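Local coordinates for quinoline 2-oxidoreductase medium subunit (Pseudomonas putida, PDB 1T3Q), which probably serves as the FAD-binding, electron-transferring subunit of a molybdenum hydroxylase that oxidises quinoline at carbon 2, at residues G113-A118 and E164-V169. Sequence-based numbering, arbitrary orientation.
Sequences GSLAHA and EVLVRV. With FAD (flavin-adenine dinucleotide), chain R.
L166, which packs against L115, turns its backbone to the Watson-Crick edge of the FAD adenine. The L166 N-H donates to N1A (2.9 Å, N-H...N 157°), while adenine N6A donates to L166 O (3.0 Å). This pair of bonds fixes the in-plane rotation of the base and reads its donor-acceptor pattern without using a side chain. Over one face lies the A116 methyl, CB 3.5 Å from N3A, a group small enough to let helix 111-117 lie close to the base. V165 CG1 comes from the other side of the adenine plane, near the N1A end.

Away from the base, the gap between helix and strand is filled by branched aliphatic side chains. L115 and L166 cross at roughly a right angle, with L166 CD1 3.8 Å from L115 CB. With CG anti to its carbonyl carbon (chi1 -66°), L115 carries CD1 onward to meet V169 CG2 tip to tip at 3.4 Å, tighter than usual for two carbons. M135 and M128 border this buried cluster. Lacking a side chain, G113 lets the diphosphate oxygen O3P approach to 3.5 Å from its CA.

Helix and sheet strand 165-172 thus form part of the adenine and diphosphate pocket, an arrangement belonging to the FAD-binding domain of molybdenum hydroxylase flavoproteins, of the FAD_PCMH superfamily.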
loop_
_atom_site.group_PDB
_atom_site.type_symbol
_atom_site.label_atom_id
_atom_site.label_comp_id
_atom_site.label_asym_id
_atom_site.label_seq_id
_atom_site.Cartn_x
_atom_site.Cartn_y
_atom_site.Cartn_z
ATOM N N GLY C 113 9.158 -28.627 36.200
ATOM C CA GLY C 113 9.769 -28.507 34.887
ATOM C C GLY C 113 11.270 -28.308 34.981
ATOM O O GLY C 113 12.037 -28.873 34.198
ATOM N N SER C 114 11.694 -27.498 35.944
ATOM C CA SER C 114 13.116 -27.243 36.141
ATOM C C SER C 114 13.831 -28.537 36.530
ATOM O O SER C 114 14.910 -28.833 36.022
ATOM C CB SER C 114 13.321 -26.192 37.240
ATOM O OG SER C 114 14.695 -25.993 37.508
ATOM N N LEU C 115 13.223 -29.308 37.427
ATOM C CA LEU C 115 13.824 -30.557 37.881
ATOM C C LEU C 115 13.884 -31.608 36.775
ATOM O O LEU C 115 14.888 -32.306 36.630
ATOM C CB LEU C 115 13.054 -31.100 39.093
ATOM C CG LEU C 115 13.160 -30.223 40.347
ATOM C CD1 LEU C 115 12.211 -30.726 41.429
ATOM C CD2 LEU C 115 14.592 -30.239 40.842
ATOM N N ALA C 116 12.818 -31.706 35.990
ATOM C CA ALA C 116 12.770 -32.675 34.902
ATOM C C ALA C 116 13.726 -32.292 33.770
ATOM O O ALA C 116 14.349 -33.166 33.158
ATOM C CB ALA C 116 11.356 -32.788 34.375
ATOM N N HIS C 117 13.840 -30.995 33.487
ATOM C CA HIS C 117 14.738 -30.539 32.427
ATOM C C HIS C 117 16.155 -30.921 32.837
ATOM O O HIS C 117 16.969 -31.333 32.010
ATOM C CB HIS C 117 14.628 -29.027 32.227
ATOM C CG HIS C 117 15.473 -28.507 31.103
ATOM N ND1 HIS C 117 15.407 -29.019 29.824
ATOM C CD2 HIS C 117 16.405 -27.526 31.067
ATOM C CE1 HIS C 117 16.261 -28.376 29.051
ATOM N NE2 HIS C 117 16.881 -27.464 29.780
ATOM N N ALA C 118 16.428 -30.780 34.130
ATOM C CA ALA C 118 17.712 -31.139 34.723
ATOM C C ALA C 118 18.969 -30.496 34.136
ATOM O O ALA C 118 19.970 -31.178 33.889
ATOM C CB ALA C 118 17.865 -32.654 34.719
ATOM N N GLU C 164 6.582 -41.365 32.933
ATOM C CA GLU C 164 6.418 -40.927 34.317
ATOM C C GLU C 164 6.192 -39.429 34.460
ATOM O O GLU C 164 6.624 -38.638 33.620
ATOM C CB GLU C 164 7.627 -41.329 35.154
ATOM C CG GLU C 164 7.797 -42.824 35.310
ATOM C CD GLU C 164 8.820 -43.164 36.363
ATOM O OE1 GLU C 164 9.963 -42.672 36.255
ATOM O OE2 GLU C 164 8.480 -43.918 37.301
ATOM N N VAL C 165 5.519 -39.048 35.542
ATOM C CA VAL C 165 5.222 -37.649 35.814
ATOM C C VAL C 165 5.653 -37.267 37.227
ATOM O O VAL C 165 5.236 -37.891 38.196
ATOM C CB VAL C 165 3.699 -37.361 35.673
ATOM C CG1 VAL C 165 3.417 -35.890 35.937
ATOM C CG2 VAL C 165 3.211 -37.756 34.286
ATOM N N LEU C 166 6.509 -36.256 37.335
ATOM C CA LEU C 166 6.960 -35.771 38.630
ATOM C C LEU C 166 5.716 -35.081 39.179
ATOM O O LEU C 166 5.172 -34.182 38.541
ATOM C CB LEU C 166 8.087 -34.746 38.455
ATOM C CG LEU C 166 9.133 -34.614 39.565
ATOM C CD1 LEU C 166 9.939 -33.344 39.340
ATOM C CD2 LEU C 166 8.473 -34.588 40.927
ATOM N N VAL C 167 5.255 -35.496 40.351
ATOM C CA VAL C 167 4.050 -34.912 40.921
ATOM C C VAL C 167 4.301 -33.807 41.931
ATOM O O VAL C 167 3.642 -32.768 41.907
ATOM C CB VAL C 167 3.187 -36.001 41.582
ATOM C CG1 VAL C 167 2.006 -35.369 42.307
ATOM C CG2 VAL C 167 2.705 -36.972 40.519
ATOM N N ARG C 168 5.240 -34.034 42.834
ATOM C CA ARG C 168 5.545 -33.036 43.843
ATOM C C ARG C 168 6.912 -33.287 44.437
ATOM O O ARG C 168 7.514 -34.339 44.233
ATOM C CB ARG C 168 4.495 -33.057 44.961
ATOM C CG ARG C 168 4.434 -34.370 45.725
ATOM C CD ARG C 168 3.571 -34.262 46.977
ATOM N NE ARG C 168 3.599 -35.509 47.738
ATOM C CZ ARG C 168 3.005 -36.631 47.348
ATOM N NH1 ARG C 168 3.090 -37.720 48.096
ATOM N NH2 ARG C 168 2.309 -36.662 46.220
ATOM N N VAL C 169 7.399 -32.291 45.161
ATOM C CA VAL C 169 8.684 -32.372 45.814
ATOM C C VAL C 169 8.427 -32.083 47.278
ATOM O O VAL C 169 7.709 -31.143 47.617
ATOM C CB VAL C 169 9.665 -31.319 45.271
ATOM C CG1 VAL C 169 10.986 -31.419 46.015
ATOM C CG2 VAL C 169 9.870 -31.521 43.779
HETATM P PA FAD R . 9.017 -27.055 30.459
HETATM O O1A FAD R . 9.949 -26.266 29.609
HETATM O O2A FAD R . 7.748 -27.214 30.061
HETATM O O5B FAD R . 9.684 -28.408 30.285
HETATM C C5B FAD R . 10.883 -28.868 30.988
HETATM C C4B FAD R . 11.148 -30.389 30.622
HETATM O O4B FAD R . 10.599 -31.181 31.748
HETATM C C3B FAD R . 10.500 -31.017 29.340
HETATM O O3B FAD R . 11.302 -32.019 28.789
HETATM C C2B FAD R . 9.132 -31.528 29.889
HETATM O O2B FAD R . 8.623 -32.603 29.141
HETATM C C1B FAD R . 9.516 -32.037 31.247
HETATM N N9A FAD R . 8.489 -31.892 32.279
HETATM C C8A FAD R . 7.910 -30.721 32.725
HETATM N N7A FAD R . 7.174 -30.887 33.821
HETATM C C5A FAD R . 7.257 -32.232 34.097
HETATM C C6A FAD R . 6.688 -33.073 35.198
HETATM N N6A FAD R . 5.906 -32.619 36.145
HETATM N N1A FAD R . 7.022 -34.420 35.136
HETATM C C2A FAD R . 7.835 -34.943 34.153
HETATM N N3A FAD R . 8.389 -34.257 33.112
HETATM C C4A FAD R . 8.028 -32.914 33.091
HETATM N N1 FAD R . 16.573 -21.937 34.860
HETATM C C2 FAD R . 17.390 -21.865 35.915
HETATM O O2 FAD R . 17.571 -22.804 36.649
HETATM N N3 FAD R . 18.249 -20.733 36.120
HETATM C C4 FAD R . 18.338 -19.699 35.191
HETATM O O4 FAD R . 19.108 -18.788 35.397
HETATM C C4X FAD R . 17.507 -19.803 33.988
HETATM N N5 FAD R . 17.546 -18.823 33.027
HETATM C C5X FAD R . 16.667 -18.913 31.963
HETATM C C6 FAD R . 16.725 -17.883 30.968
HETATM C C7 FAD R . 15.874 -17.890 29.863
HETATM C C7M FAD R . 16.001 -16.796 28.824
HETATM C C8 FAD R . 14.864 -18.966 29.715
HETATM C C8M FAD R . 13.909 -19.032 28.548
HETATM C C9 FAD R . 14.779 -19.981 30.706
HETATM C C9A FAD R . 15.678 -19.975 31.819
HETATM N N10 FAD R . 15.678 -20.994 32.872
HETATM C C10 FAD R . 16.571 -20.952 33.899
HETATM C "C1'" FAD R . 14.803 -22.184 32.692
HETATM C "C2'" FAD R . 13.516 -22.134 33.566
HETATM O "O2'" FAD R . 13.859 -22.383 34.933
HETATM C "C3'" FAD R . 12.585 -23.210 33.000
HETATM O "O3'" FAD R . 11.251 -22.778 33.303
HETATM C "C4'" FAD R . 12.820 -24.616 33.613
HETATM O "O4'" FAD R . 14.157 -25.069 33.380
HETATM C "C5'" FAD R . 11.855 -25.549 32.936
HETATM O "O5'" FAD R . 10.482 -25.496 33.660
HETATM P P FAD R . 9.228 -25.398 32.834
HETATM O O1P FAD R . 8.079 -25.430 33.849
HETATM O O2P FAD R . 9.241 -24.346 31.928
HETATM O O3P FAD R . 9.133 -26.631 32.034
#